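Local coordinates for CELL division control protein 6 (PDB 1FNN), which probably regulates DNA replication as an ATP-binding AAA+ protein of the Cdc6 family, and holds ADP and magnesium in this structure, at residues A[3-8]-A[209-214]; A[14-19]-A[203-208]; A[24-29]-A[62-67]; A[217-222]-A[260-265]. All blocks are in the same frame, centred on the assembly; numbering follows the deposited sequence.

Contact 1: A[3-8]-A[209-214]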
loop_
_atom_site.group_PDB
_atom_site.type_symbol
_atom_site.label_atom_id
_atom_site.label_comp_id
_atom_site.label_asym_id
_atom_site.label_seq_id
_atom_site.Cartn_x
_atom_site.Cartn_y
_atom_site.Cartn_z
ATOM N N ILE A 3 -2.366 -20.904 13.044
ATOM C CA ILE A 3 -1.852 -19.542 13.199
ATOM C C ILE A 3 -2.882 -18.493 12.755
ATOM O O ILE A 3 -3.061 -17.463 13.409
ATOM C CB ILE A 3 -0.580 -19.428 12.303
ATOM C CG1 ILE A 3 0.488 -20.334 12.946
ATOM C CG2 ILE A 3 -0.190 -17.950 12.231
ATOM C CD1 ILE A 3 1.838 -20.328 12.245
ATOM N N VAL A 4 -3.407 -18.733 11.576
ATOM C CA VAL A 4 -4.432 -17.878 10.973
ATOM C C VAL A 4 -5.801 -18.203 11.621
ATOM O O VAL A 4 -6.260 -19.339 11.494
ATOM C CB VAL A 4 -4.492 -18.115 9.474
ATOM C CG1 VAL A 4 -5.578 -17.274 8.811
ATOM C CG2 VAL A 4 -3.156 -17.711 8.793
ATOM N N VAL A 5 -6.296 -17.316 12.465
ATOM C CA VAL A 5 -7.584 -17.587 13.122
ATOM C C VAL A 5 -8.712 -16.866 12.399
ATOM O O VAL A 5 -9.847 -17.352 12.453
ATOM C CB VAL A 5 -7.544 -17.147 14.591
ATOM C CG1 VAL A 5 -8.938 -17.224 15.195
ATOM C CG2 VAL A 5 -6.569 -18.071 15.328
ATOM N N ASP A 6 -8.455 -15.673 11.860
ATOM C CA ASP A 6 -9.499 -15.036 11.042
ATOM C C ASP A 6 -8.922 -14.542 9.747
ATOM O O ASP A 6 -8.504 -13.382 9.755
ATOM C CB ASP A 6 -10.145 -13.916 11.870
ATOM C CG ASP A 6 -11.323 -13.238 11.206
ATOM O OD1 ASP A 6 -11.676 -13.640 10.084
ATOM O OD2 ASP A 6 -11.879 -12.306 11.817
ATOM N N ASP A 7 -8.951 -15.281 8.642
ATOM C CA ASP A 7 -8.419 -14.855 7.380
ATOM C C ASP A 7 -9.130 -13.688 6.707
ATOM O O ASP A 7 -8.480 -13.012 5.893
ATOM C CB ASP A 7 -8.389 -15.990 6.357
ATOM C CG ASP A 7 -9.726 -16.444 5.801
ATOM O OD1 ASP A 7 -10.323 -15.922 4.862
ATOM O OD2 ASP A 7 -10.283 -17.412 6.298
ATOM N N SER A 8 -10.375 -13.337 7.093
ATOM C CA SER A 8 -11.049 -12.218 6.442
ATOM C C SER A 8 -10.317 -10.922 6.752
ATOM O O SER A 8 -10.363 -9.935 6.004
ATOM C CB SER A 8 -12.528 -12.109 6.891
ATOM O OG SER A 8 -12.546 -11.642 8.244
ATOM N N GLY A 209 -6.282 -11.112 13.462
ATOM C CA GLY A 209 -6.416 -12.238 12.550
ATOM C C GLY A 209 -5.600 -13.475 12.871
ATOM O O GLY A 209 -5.819 -14.521 12.198
ATOM N N LEU A 210 -4.572 -13.374 13.693
ATOM C CA LEU A 210 -3.685 -14.513 13.927
ATOM C C LEU A 210 -3.789 -15.029 15.347
ATOM O O LEU A 210 -4.122 -14.225 16.220
ATOM C CB LEU A 210 -2.172 -14.112 13.722
ATOM C CG LEU A 210 -1.926 -13.554 12.308
ATOM C CD1 LEU A 210 -0.448 -13.125 12.119
ATOM C CD2 LEU A 210 -2.325 -14.574 11.261
ATOM N N ALA A 211 -3.339 -16.277 15.595
ATOM C CA ALA A 211 -3.401 -16.682 17.028
ATOM C C ALA A 211 -2.425 -15.937 17.920
ATOM O O ALA A 211 -1.275 -15.601 17.593
ATOM C CB ALA A 211 -3.205 -18.176 17.186
ATOM N N GLU A 212 -2.838 -15.750 19.185
ATOM C CA GLU A 212 -1.994 -15.129 20.191
ATOM C C GLU A 212 -0.750 -16.005 20.408
ATOM O O GLU A 212 -0.792 -17.230 20.233
ATOM C CB GLU A 212 -2.768 -14.950 21.492
ATOM C CG GLU A 212 -2.371 -13.736 22.306
ATOM C CD GLU A 212 -3.458 -13.243 23.240
ATOM O OE1 GLU A 212 -4.463 -13.967 23.435
ATOM O OE2 GLU A 212 -3.320 -12.125 23.788
ATOM N N GLY A 213 0.410 -15.345 20.366
ATOM C CA GLY A 213 1.700 -15.969 20.431
ATOM C C GLY A 213 2.255 -16.562 19.159
ATOM O O GLY A 213 3.377 -17.094 19.193
ATOM N N SER A 214 1.585 -16.456 18.014
ATOM C CA SER A 214 2.074 -17.049 16.793
ATOM C C SER A 214 3.004 -16.109 16.009
ATOM O O SER A 214 3.407 -16.463 14.904
ATOM C CB SER A 214 0.884 -17.531 15.946
ATOM O OG SER A 214 0.101 -16.417 15.523
#
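V5 N and D6 N both donate to one acceptor, G209 O, at 2.8 and 2.9 Å and from the same face of its carbonyl plane. The D6 bond is nearly straight at hydrogen (174°) although its donor stands well above that plane. V4 and L210 form a single backbone bridge, next to which A211 N bonds to I3 O over a distance so short that its value is doubtful. Apolar groups close round these bonds: L210 CD2 lies 3.9 Å from V4 CA, and V5 CG2 meets A211 CB at 3.8 Å. The I3 CG2 methyl sits 3.6 Å from the hydroxyl oxygen S214 OG. That OG stands between the backbone N and the carbonyl carbon (chi1 65°), within 2.6 Å of A211 O, which accepts from it on an in-plane lone pair and also from S214 N, closing the type II turn 211-214. D6 OD1 forms an Asx turn with S8 N. I3 and V4 also rest on A251 of helix 240-256. Every hydrogen bond between 3-8 and 209-214 is main chain to main chain, so backbone shape carries the polar grip.

Contact 2: A[14-19]-A[203-208]. With ADP (adenosine-5'-diphosphate), chain D.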
loop_
_atom_site.group_PDB
_atom_site.type_symbol
_atom_site.label_atom_id
_atom_site.label_comp_id
_atom_site.label_asym_id
_atom_site.label_seq_id
_atom_site.Cartn_x
_atom_site.Cartn_y
_atom_site.Cartn_z
ATOM N N TYR A 14 -11.519 -6.070 3.664
ATOM C CA TYR A 14 -11.659 -5.816 5.091
ATOM C C TYR A 14 -11.365 -4.369 5.442
ATOM O O TYR A 14 -10.333 -3.785 5.061
ATOM C CB TYR A 14 -10.677 -6.720 5.845
ATOM C CG TYR A 14 -10.678 -6.600 7.342
ATOM C CD1 TYR A 14 -11.684 -7.274 8.073
ATOM C CD2 TYR A 14 -9.737 -5.860 8.028
ATOM C CE1 TYR A 14 -11.690 -7.170 9.453
ATOM C CE2 TYR A 14 -9.752 -5.763 9.407
ATOM C CZ TYR A 14 -10.760 -6.440 10.105
ATOM O OH TYR A 14 -10.778 -6.344 11.479
ATOM N N VAL A 15 -12.211 -3.792 6.275
ATOM C CA VAL A 15 -12.112 -2.409 6.748
ATOM C C VAL A 15 -11.854 -2.502 8.242
ATOM O O VAL A 15 -12.697 -3.034 8.953
ATOM C CB VAL A 15 -13.399 -1.579 6.513
ATOM C CG1 VAL A 15 -13.241 -0.181 7.125
ATOM C CG2 VAL A 15 -13.716 -1.436 5.032
ATOM N N PRO A 16 -10.647 -2.195 8.713
ATOM C CA PRO A 16 -10.307 -2.404 10.100
ATOM C C PRO A 16 -11.038 -1.394 10.970
ATOM O O PRO A 16 -11.489 -0.353 10.484
ATOM C CB PRO A 16 -8.784 -2.280 10.125
ATOM C CG PRO A 16 -8.468 -1.443 8.931
ATOM C CD PRO A 16 -9.539 -1.623 7.888
ATOM N N LYS A 17 -11.055 -1.633 12.276
ATOM C CA LYS A 17 -11.676 -0.721 13.223
ATOM C C LYS A 17 -10.962 0.615 13.244
ATOM O O LYS A 17 -11.562 1.643 13.560
ATOM C CB LYS A 17 -11.638 -1.317 14.642
ATOM C CG LYS A 17 -12.326 -0.457 15.693
ATOM C CD LYS A 17 -12.659 -1.311 16.917
ATOM C CE LYS A 17 -13.115 -0.470 18.102
ATOM N NZ LYS A 17 -12.968 -1.218 19.384
ATOM N N ARG A 18 -9.623 0.560 13.283
ATOM C CA ARG A 18 -8.892 1.820 13.256
ATOM C C ARG A 18 -7.945 1.851 12.063
ATOM O O ARG A 18 -7.587 0.851 11.418
ATOM C CB ARG A 18 -8.248 2.072 14.623
ATOM C CG ARG A 18 -7.546 0.843 15.171
ATOM C CD ARG A 18 -8.066 0.493 16.557
ATOM N NE ARG A 18 -8.244 -0.958 16.685
ATOM C CZ ARG A 18 -7.283 -1.829 16.944
ATOM N NH1 ARG A 18 -6.032 -1.421 17.120
ATOM N NH2 ARG A 18 -7.588 -3.114 17.031
ATOM N N LEU A 19 -7.649 3.071 11.680
ATOM C CA LEU A 19 -6.759 3.472 10.611
ATOM C C LEU A 19 -5.660 4.350 11.212
ATOM O O LEU A 19 -5.561 5.553 10.973
ATOM C CB LEU A 19 -7.505 4.207 9.501
ATOM C CG LEU A 19 -8.562 3.471 8.672
ATOM C CD1 LEU A 19 -9.124 4.361 7.562
ATOM C CD2 LEU A 19 -8.087 2.149 8.080
ATOM N N LEU A 203 0.561 -4.789 13.205
ATOM C CA LEU A 203 0.283 -5.316 14.534
ATOM C C LEU A 203 -1.247 -5.424 14.729
ATOM O O LEU A 203 -1.761 -6.343 15.389
ATOM C CB LEU A 203 0.930 -4.370 15.553
ATOM C CG LEU A 203 0.776 -4.797 17.008
ATOM C CD1 LEU A 203 1.306 -6.213 17.226
ATOM C CD2 LEU A 203 1.439 -3.808 17.958
ATOM N N ASP A 204 -1.967 -4.399 14.259
ATOM C CA ASP A 204 -3.442 -4.451 14.302
ATOM C C ASP A 204 -3.952 -5.684 13.593
ATOM O O ASP A 204 -4.840 -6.413 14.113
ATOM C CB ASP A 204 -4.012 -3.145 13.709
ATOM C CG ASP A 204 -4.158 -2.025 14.692
ATOM O OD1 ASP A 204 -4.599 -0.913 14.327
ATOM O OD2 ASP A 204 -3.838 -2.195 15.890
ATOM N N ARG A 205 -3.539 -5.941 12.331
ATOM C CA ARG A 205 -3.950 -7.119 11.616
ATOM C C ARG A 205 -3.589 -8.406 12.351
ATOM O O ARG A 205 -4.392 -9.387 12.369
ATOM C CB ARG A 205 -3.395 -7.205 10.174
ATOM C CG ARG A 205 -3.740 -5.952 9.331
ATOM C CD ARG A 205 -5.271 -5.968 9.005
ATOM N NE ARG A 205 -5.588 -4.645 8.413
ATOM C CZ ARG A 205 -6.147 -4.533 7.222
ATOM N NH1 ARG A 205 -6.459 -5.589 6.489
ATOM N NH2 ARG A 205 -6.393 -3.309 6.770
ATOM N N ALA A 206 -2.363 -8.470 12.898
ATOM C CA ALA A 206 -1.971 -9.691 13.605
ATOM C C ALA A 206 -2.885 -9.911 14.816
ATOM O O ALA A 206 -3.313 -11.030 15.118
ATOM C CB ALA A 206 -0.504 -9.651 14.081
ATOM N N LYS A 207 -3.115 -8.887 15.606
ATOM C CA LYS A 207 -3.954 -9.049 16.798
ATOM C C LYS A 207 -5.369 -9.507 16.441
ATOM O O LYS A 207 -5.878 -10.409 17.092
ATOM C CB LYS A 207 -4.057 -7.722 17.553
ATOM C CG LYS A 207 -2.861 -7.499 18.483
ATOM C CD LYS A 207 -2.933 -6.049 18.973
ATOM C CE LYS A 207 -1.673 -5.713 19.758
ATOM N NZ LYS A 207 -1.721 -4.317 20.267
ATOM N N ALA A 208 -5.913 -9.025 15.340
ATOM C CA ALA A 208 -7.260 -9.385 14.906
ATOM C C ALA A 208 -7.339 -10.699 14.177
ATOM O O ALA A 208 -8.388 -11.355 14.192
ATOM C CB ALA A 208 -7.790 -8.282 13.973
HETATM P PB ADP D . -5.064 2.473 -1.780
HETATM O O1B ADP D . -6.411 2.798 -2.411
HETATM O O2B ADP D . -4.362 3.616 -1.307
HETATM O O3B ADP D . -4.373 1.826 -2.890
HETATM P PA ADP D . -5.953 0.752 0.299
HETATM O O1A ADP D . -6.994 1.639 0.848
HETATM O O2A ADP D . -6.538 -0.349 -0.476
HETATM O O3A ADP D . -4.951 1.556 -0.540
HETATM O "O5'" ADP D . -5.078 0.044 1.489
HETATM C "C5'" ADP D . -4.302 -1.073 1.092
HETATM C "C4'" ADP D . -4.468 -2.129 2.203
HETATM O "O4'" ADP D . -3.958 -1.587 3.401
HETATM C "C3'" ADP D . -5.912 -2.506 2.511
HETATM O "O3'" ADP D . -5.929 -3.853 2.953
HETATM C "C2'" ADP D . -6.221 -1.499 3.566
HETATM O "O2'" ADP D . -7.306 -1.903 4.404
HETATM C "C1'" ADP D . -4.922 -1.521 4.383
HETATM N N9 ADP D . -4.767 -0.250 4.977
HETATM C C8 ADP D . -4.286 0.873 4.358
HETATM N N7 ADP D . -3.990 1.852 5.160
HETATM C C5 ADP D . -4.303 1.328 6.404
HETATM C C6 ADP D . -4.241 1.881 7.693
HETATM N N6 ADP D . -3.838 3.127 7.888
HETATM N N1 ADP D . -4.641 1.131 8.722
HETATM C C2 ADP D . -5.077 -0.093 8.491
HETATM N N3 ADP D . -5.191 -0.740 7.333
HETATM C C4 ADP D . -4.777 0.055 6.309
HETATM O O HOH W 1 -8.274 -4.991 4.039
HETATM O O HOH W 2 -5.803 -1.050 12.094
HETATM O O HOH W 3 -6.579 -5.334 16.176
#
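R205 NH2, with P16 CG packed 3.5 Å away, donates to two acceptors of the bound ADP: adenine N3 at 2.9 Å and ribose O2', also at 2.9 Å. Both bonds are bent. O2' and a water lie at the edge of the guanidinium, in its plane, and the water accepts from R205 NH1 and also bridges Y14 O and the ribose hydroxyls. One face of the guanidinium carries Y14 CD2, 3.6 Å from NH1 and offset toward the rim; ring and guanidinium planes are 61° apart, so this is not a flat stack. R205 NH1 also bonds to V9 O, which with the two ADP bonds fixes the rotation of the group. Helix 195-209 belongs to the AAA+ lid, and the loop 14-19 runs along the nucleotide, which here is enclosed between lid and ATPase domain. L19 reaches the adenine from the loop, its CD2 3.7 Å from N1. Farther out, R18 NH1 and D204 OD2 form a 2.6 Å salt bridge in which guanidinium and carboxylate planes cross at 71°. R18 CG sits between the backbone N and the carbonyl carbon (chi1 46°), 3.5 Å from D204 OD1. One water joins R18 O to D204 OD1; another donates to D204 O and accepts a weak bond from R18 NH2.

Contact 3: A[24-29]-A[62-67]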
loop_
_atom_site.group_PDB
_atom_site.type_symbol
_atom_site.label_atom_id
_atom_site.label_comp_id
_atom_site.label_asym_id
_atom_site.label_seq_id
_atom_site.Cartn_x
_atom_site.Cartn_y
_atom_site.Cartn_z
ATOM N N GLN A 24 -5.451 12.188 10.093
ATOM C CA GLN A 24 -5.464 13.486 9.440
ATOM C C GLN A 24 -6.252 13.500 8.154
ATOM O O GLN A 24 -7.074 14.404 7.914
ATOM C CB GLN A 24 -4.033 14.009 9.222
ATOM C CG GLN A 24 -3.995 15.385 8.582
ATOM C CD GLN A 24 -2.666 16.095 8.809
ATOM O OE1 GLN A 24 -1.820 15.655 9.594
ATOM N NE2 GLN A 24 -2.453 17.217 8.121
ATOM N N GLN A 25 -6.042 12.490 7.288
ATOM C CA GLN A 25 -6.781 12.418 6.031
ATOM C C GLN A 25 -8.289 12.190 6.248
ATOM O O GLN A 25 -9.129 12.747 5.507
ATOM C CB GLN A 25 -6.265 11.244 5.170
ATOM C CG GLN A 25 -4.850 11.495 4.606
ATOM C CD GLN A 25 -3.734 11.246 5.591
ATOM O OE1 GLN A 25 -3.930 10.893 6.740
ATOM N NE2 GLN A 25 -2.468 11.430 5.161
ATOM N N LEU A 26 -8.610 11.426 7.268
ATOM C CA LEU A 26 -10.014 11.142 7.570
ATOM C C LEU A 26 -10.720 12.393 8.122
ATOM O O LEU A 26 -11.799 12.802 7.680
ATOM C CB LEU A 26 -10.104 10.013 8.569
ATOM C CG LEU A 26 -11.563 9.580 8.880
ATOM C CD1 LEU A 26 -12.169 8.959 7.627
ATOM C CD2 LEU A 26 -11.605 8.614 10.054
ATOM N N GLN A 27 -9.971 13.117 8.965
ATOM C CA GLN A 27 -10.421 14.409 9.453
ATOM C C GLN A 27 -10.668 15.395 8.315
ATOM O O GLN A 27 -11.687 16.124 8.383
ATOM C CB GLN A 27 -9.500 15.017 10.513
ATOM C CG GLN A 27 -9.979 16.425 10.903
ATOM C CD GLN A 27 -8.978 17.197 11.737
ATOM O OE1 GLN A 27 -8.176 17.970 11.192
ATOM N NE2 GLN A 27 -9.033 16.985 13.047
ATOM N N GLN A 28 -9.760 15.500 7.353
ATOM C CA GLN A 28 -9.869 16.366 6.211
ATOM C C GLN A 28 -11.115 16.048 5.385
ATOM O O GLN A 28 -11.730 16.899 4.730
ATOM C CB GLN A 28 -8.615 16.298 5.293
ATOM C CG GLN A 28 -7.437 17.120 5.856
ATOM C CD GLN A 28 -6.123 16.791 5.135
ATOM O OE1 GLN A 28 -5.834 17.198 4.015
ATOM N NE2 GLN A 28 -5.250 16.010 5.771
ATOM N N LEU A 29 -11.329 14.747 5.174
ATOM C CA LEU A 29 -12.485 14.251 4.467
ATOM C C LEU A 29 -13.735 14.636 5.257
ATOM O O LEU A 29 -14.753 15.001 4.661
ATOM C CB LEU A 29 -12.444 12.732 4.317
ATOM C CG LEU A 29 -11.909 12.148 3.004
ATOM C CD1 LEU A 29 -12.048 10.620 3.036
ATOM C CD2 LEU A 29 -12.616 12.701 1.776
ATOM N N ARG A 62 -13.731 4.522 2.575
ATOM C CA ARG A 62 -14.703 3.552 3.032
ATOM C C ARG A 62 -15.008 3.772 4.504
ATOM O O ARG A 62 -16.150 3.604 4.961
ATOM C CB ARG A 62 -14.277 2.085 2.758
ATOM C CG ARG A 62 -14.348 1.865 1.222
ATOM C CD ARG A 62 -14.526 0.388 0.962
ATOM N NE ARG A 62 -14.756 0.004 -0.393
ATOM C CZ ARG A 62 -15.756 0.080 -1.246
ATOM N NH1 ARG A 62 -16.946 0.612 -0.986
ATOM N NH2 ARG A 62 -15.576 -0.414 -2.473
ATOM N N LYS A 63 -13.991 4.141 5.278
ATOM C CA LYS A 63 -14.171 4.387 6.691
ATOM C C LYS A 63 -15.035 5.641 6.901
ATOM O O LYS A 63 -15.882 5.667 7.820
ATOM C CB LYS A 63 -12.847 4.566 7.409
ATOM C CG LYS A 63 -12.973 5.084 8.830
ATOM C CD LYS A 63 -13.529 4.021 9.771
ATOM C CE LYS A 63 -12.862 2.677 9.752
ATOM N NZ LYS A 63 -13.447 1.705 10.756
ATOM N N LEU A 64 -14.752 6.655 6.087
ATOM C CA LEU A 64 -15.621 7.849 6.182
ATOM C C LEU A 64 -17.091 7.439 5.977
ATOM O O LEU A 64 -17.970 7.884 6.722
ATOM C CB LEU A 64 -15.203 8.863 5.135
ATOM C CG LEU A 64 -15.721 10.306 5.106
ATOM C CD1 LEU A 64 -17.019 10.415 4.336
ATOM C CD2 LEU A 64 -15.818 10.931 6.485
ATOM N N TRP A 65 -17.380 6.740 4.901
ATOM C CA TRP A 65 -18.767 6.283 4.647
ATOM C C TRP A 65 -19.344 5.511 5.820
ATOM O O TRP A 65 -20.520 5.639 6.234
ATOM C CB TRP A 65 -18.869 5.436 3.370
ATOM C CG TRP A 65 -20.306 4.975 3.189
ATOM C CD1 TRP A 65 -20.782 3.692 3.278
ATOM C CD2 TRP A 65 -21.423 5.818 2.902
ATOM N NE1 TRP A 65 -22.135 3.718 3.052
ATOM C CE2 TRP A 65 -22.569 4.980 2.825
ATOM C CE3 TRP A 65 -21.566 7.195 2.707
ATOM C CZ2 TRP A 65 -23.835 5.488 2.559
ATOM C CZ3 TRP A 65 -22.847 7.690 2.436
ATOM C CH2 TRP A 65 -23.957 6.834 2.365
ATOM N N GLU A 66 -18.549 4.587 6.391
ATOM C CA GLU A 66 -18.957 3.759 7.492
ATOM C C GLU A 66 -19.396 4.656 8.661
ATOM O O GLU A 66 -20.450 4.358 9.254
ATOM C CB GLU A 66 -17.826 2.827 7.930
ATOM C CG GLU A 66 -18.107 1.840 9.046
ATOM C CD GLU A 66 -16.743 1.164 9.327
ATOM O OE1 GLU A 66 -16.234 0.401 8.496
ATOM O OE2 GLU A 66 -16.244 1.452 10.404
ATOM N N LEU A 67 -18.729 5.779 8.883
ATOM C CA LEU A 67 -19.118 6.637 9.996
ATOM C C LEU A 67 -20.410 7.416 9.727
ATOM O O LEU A 67 -20.978 7.961 10.662
ATOM C CB LEU A 67 -17.990 7.617 10.287
ATOM C CG LEU A 67 -16.678 6.960 10.743
ATOM C CD1 LEU A 67 -15.541 7.963 10.821
ATOM C CD2 LEU A 67 -16.875 6.237 12.072
#
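The helix that follows the P-loop, 57-68, takes L26 and L29 of helix 23-38 against K63, L64 and L67 in a contact of apolar groups without a hydrogen bond across it. The short axes of 24-29 and 62-67 pass 10.2 Å apart at a signed crossing angle of -54°. L26 does most of the touching. Its CG is anti to the backbone N (chi1 -176°), and its two methyls part: CD1 lies over the backbone of the second helix, 3.8 Å from L64 N and 3.9 Å from L64 CB, while CD2 meets K63 CG at 4.0 Å and L67 CD1 at 4.1 Å. One turn on, L29 CB approaches L64 CG at 4.2 Å. K63 lends only the root of its chain; a bend at chi2 (72°) turns CD, and the amine ends on the syn side of E66 OE2 in a 2.8 Å salt bridge and also bonds to P16 O of the loop lining the ADP site. L64 packs further on L33 and L37 of helix 23-38, and L29 on T60, L61 and strand residue I188. This packing of leucines and the K63 root joins the helix ahead of the first strand to the Walker A helix on the parallel sheet of this AAA+ P-loop ATPase fold.

Contact 4: A[217-222]-A[260-265]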
loop_
_atom_site.group_PDB
_atom_site.type_symbol
_atom_site.label_atom_id
_atom_site.label_comp_id
_atom_site.label_asym_id
_atom_site.label_seq_id
_atom_site.Cartn_x
_atom_site.Cartn_y
_atom_site.Cartn_z
ATOM N N GLU A 217 7.022 -9.424 17.696
ATOM C CA GLU A 217 7.224 -8.048 17.251
ATOM C C GLU A 217 8.360 -8.008 16.205
ATOM O O GLU A 217 8.285 -7.306 15.203
ATOM C CB GLU A 217 7.654 -7.259 18.475
ATOM C CG GLU A 217 8.108 -5.834 18.207
ATOM C CD GLU A 217 8.298 -5.075 19.510
ATOM O OE1 GLU A 217 9.415 -5.089 20.060
ATOM O OE2 GLU A 217 7.316 -4.467 19.976
ATOM N N ASP A 218 9.399 -8.826 16.425
ATOM C CA ASP A 218 10.528 -8.845 15.483
ATOM C C ASP A 218 10.073 -9.282 14.099
ATOM O O ASP A 218 10.601 -8.751 13.121
ATOM C CB ASP A 218 11.662 -9.787 15.904
ATOM C CG ASP A 218 12.502 -9.211 17.031
ATOM O OD1 ASP A 218 12.345 -8.020 17.365
ATOM O OD2 ASP A 218 13.329 -9.968 17.590
ATOM N N ILE A 219 9.147 -10.244 14.013
ATOM C CA ILE A 219 8.713 -10.701 12.683
ATOM C C ILE A 219 7.966 -9.614 11.932
ATOM O O ILE A 219 8.039 -9.473 10.701
ATOM C CB ILE A 219 7.894 -11.990 12.781
ATOM C CG1 ILE A 219 8.832 -13.200 12.925
ATOM C CG2 ILE A 219 6.943 -12.209 11.598
ATOM C CD1 ILE A 219 9.445 -13.693 11.622
ATOM N N LEU A 220 7.135 -8.859 12.663
ATOM C CA LEU A 220 6.351 -7.784 12.033
ATOM C C LEU A 220 7.331 -6.684 11.606
ATOM O O LEU A 220 7.180 -6.083 10.547
ATOM C CB LEU A 220 5.402 -7.258 13.127
ATOM C CG LEU A 220 3.950 -7.732 13.156
ATOM C CD1 LEU A 220 3.714 -9.064 12.482
ATOM C CD2 LEU A 220 3.355 -7.673 14.563
ATOM N N GLN A 221 8.334 -6.444 12.475
ATOM C CA GLN A 221 9.339 -5.424 12.137
ATOM C C GLN A 221 10.130 -5.772 10.868
ATOM O O GLN A 221 10.350 -4.887 10.028
ATOM C CB GLN A 221 10.306 -5.164 13.281
ATOM C CG GLN A 221 9.812 -4.374 14.475
ATOM C CD GLN A 221 10.715 -4.542 15.685
ATOM O OE1 GLN A 221 11.529 -5.474 15.771
ATOM N NE2 GLN A 221 10.600 -3.648 16.657
ATOM N N MET A 222 10.389 -7.050 10.674
ATOM C CA MET A 222 11.066 -7.555 9.452
ATOM C C MET A 222 10.308 -7.254 8.191
ATOM O O MET A 222 10.807 -6.760 7.146
ATOM C CB MET A 222 11.310 -9.039 9.685
ATOM C CG MET A 222 11.924 -9.827 8.531
ATOM S SD MET A 222 12.021 -11.596 8.885
ATOM C CE MET A 222 12.587 -12.239 7.321
ATOM N N LYS A 260 3.876 -23.433 14.714
ATOM C CA LYS A 260 2.943 -22.632 15.475
ATOM C C LYS A 260 3.306 -21.146 15.465
ATOM O O LYS A 260 2.679 -20.386 16.210
ATOM C CB LYS A 260 2.936 -23.056 16.953
ATOM C CG LYS A 260 2.262 -24.388 17.228
ATOM C CD LYS A 260 2.388 -24.758 18.709
ATOM C CE LYS A 260 2.005 -26.214 18.941
ATOM N NZ LYS A 260 2.510 -26.723 20.251
ATOM N N HIS A 261 4.552 -20.867 15.049
ATOM C CA HIS A 261 5.100 -19.507 15.074
ATOM C C HIS A 261 5.599 -19.111 13.691
ATOM O O HIS A 261 5.996 -19.977 12.897
ATOM C CB HIS A 261 6.216 -19.340 16.104
ATOM C CG HIS A 261 5.855 -19.784 17.488
ATOM N ND1 HIS A 261 5.499 -18.925 18.502
ATOM C CD2 HIS A 261 5.797 -21.035 18.029
ATOM C CE1 HIS A 261 5.238 -19.615 19.601
ATOM N NE2 HIS A 261 5.411 -20.900 19.338
ATOM N N ILE A 262 5.423 -17.853 13.287
ATOM C CA ILE A 262 5.929 -17.506 11.943
ATOM C C ILE A 262 7.490 -17.456 12.043
ATOM O O ILE A 262 7.930 -16.888 13.052
ATOM C CB ILE A 262 5.368 -16.159 11.499
ATOM C CG1 ILE A 262 3.810 -16.343 11.363
ATOM C CG2 ILE A 262 5.872 -15.761 10.118
ATOM C CD1 ILE A 262 3.162 -14.985 11.110
ATOM N N ALA A 263 8.177 -18.049 11.117
ATOM C CA ALA A 263 9.687 -17.896 11.254
ATOM C C ALA A 263 10.208 -16.951 10.203
ATOM O O ALA A 263 9.610 -16.750 9.125
ATOM C CB ALA A 263 10.242 -19.317 11.076
ATOM N N PRO A 264 11.490 -16.518 10.295
ATOM C CA PRO A 264 12.077 -15.636 9.293
ATOM C C PRO A 264 12.033 -16.226 7.918
ATOM O O PRO A 264 11.707 -15.551 6.929
ATOM C CB PRO A 264 13.539 -15.447 9.785
ATOM C CG PRO A 264 13.400 -15.593 11.266
ATOM C CD PRO A 264 12.324 -16.656 11.520
ATOM N N GLU A 265 12.235 -17.542 7.704
ATOM C CA GLU A 265 12.202 -18.091 6.356
ATOM C C GLU A 265 10.810 -18.004 5.709
ATOM O O GLU A 265 10.703 -17.887 4.489
ATOM C CB GLU A 265 12.639 -19.570 6.282
ATOM C CG GLU A 265 11.761 -20.442 7.172
ATOM C CD GLU A 265 12.197 -21.862 7.454
ATOM O OE1 GLU A 265 12.627 -22.064 8.620
ATOM O OE2 GLU A 265 12.137 -22.777 6.595
#
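Two torsions aim I219 at 260-265: chi1 of -81° sets CG1 anti to the carbonyl carbon, and chi2 of -80° turns CD1 onto the peptide between A263 and P264. CD1 lies 3.6 Å from A263 C and 3.7 Å from P264 N, and CG1 stands 3.8 Å from I262 O. The other branch, CG2, meets I262 CG2 at 4.0 Å. One turn along, M222 is extended from CG to its methyl, which carries CE past the proline to within 3.4 Å of P264 O, with SD 4.1 Å from P264 CA. The target is the start of helix 264-274, where A263 holds the N-cap position and its N bonds to D266 OD2. I219 and M222 both continue onto V267 of that helix, while I262 is tied by a backbone bond to S214 and packs on A251 of helix 240-256. Here one helix packs on the N-terminal start of another, within the helical lid of this Cdc6-family AAA+ ATPase.

How the contacts relate
Contact 4 lies wholly within the lid; contacts 1 and 2 set the N-terminal loop against its helix 195-209 and the turn after it. A backbone bond between S214 and I262 joins 1 and 4. Contact 3 lies in the ATPase domain, about 32 Å from contact 4 centre to centre, and connects with contact 2 through K63 and P16 O. The chemistry follows the place. Contacts 3 and 4 are buried, with no hydrogen bonds across them, packed through apolar side chains, in 4 partly against peptide atoms. Contacts 1 and 2 are partly buried and polar, yet 1 works through main-chain atoms while 2 works through charged side chains, waters and the nucleotide between the two domains.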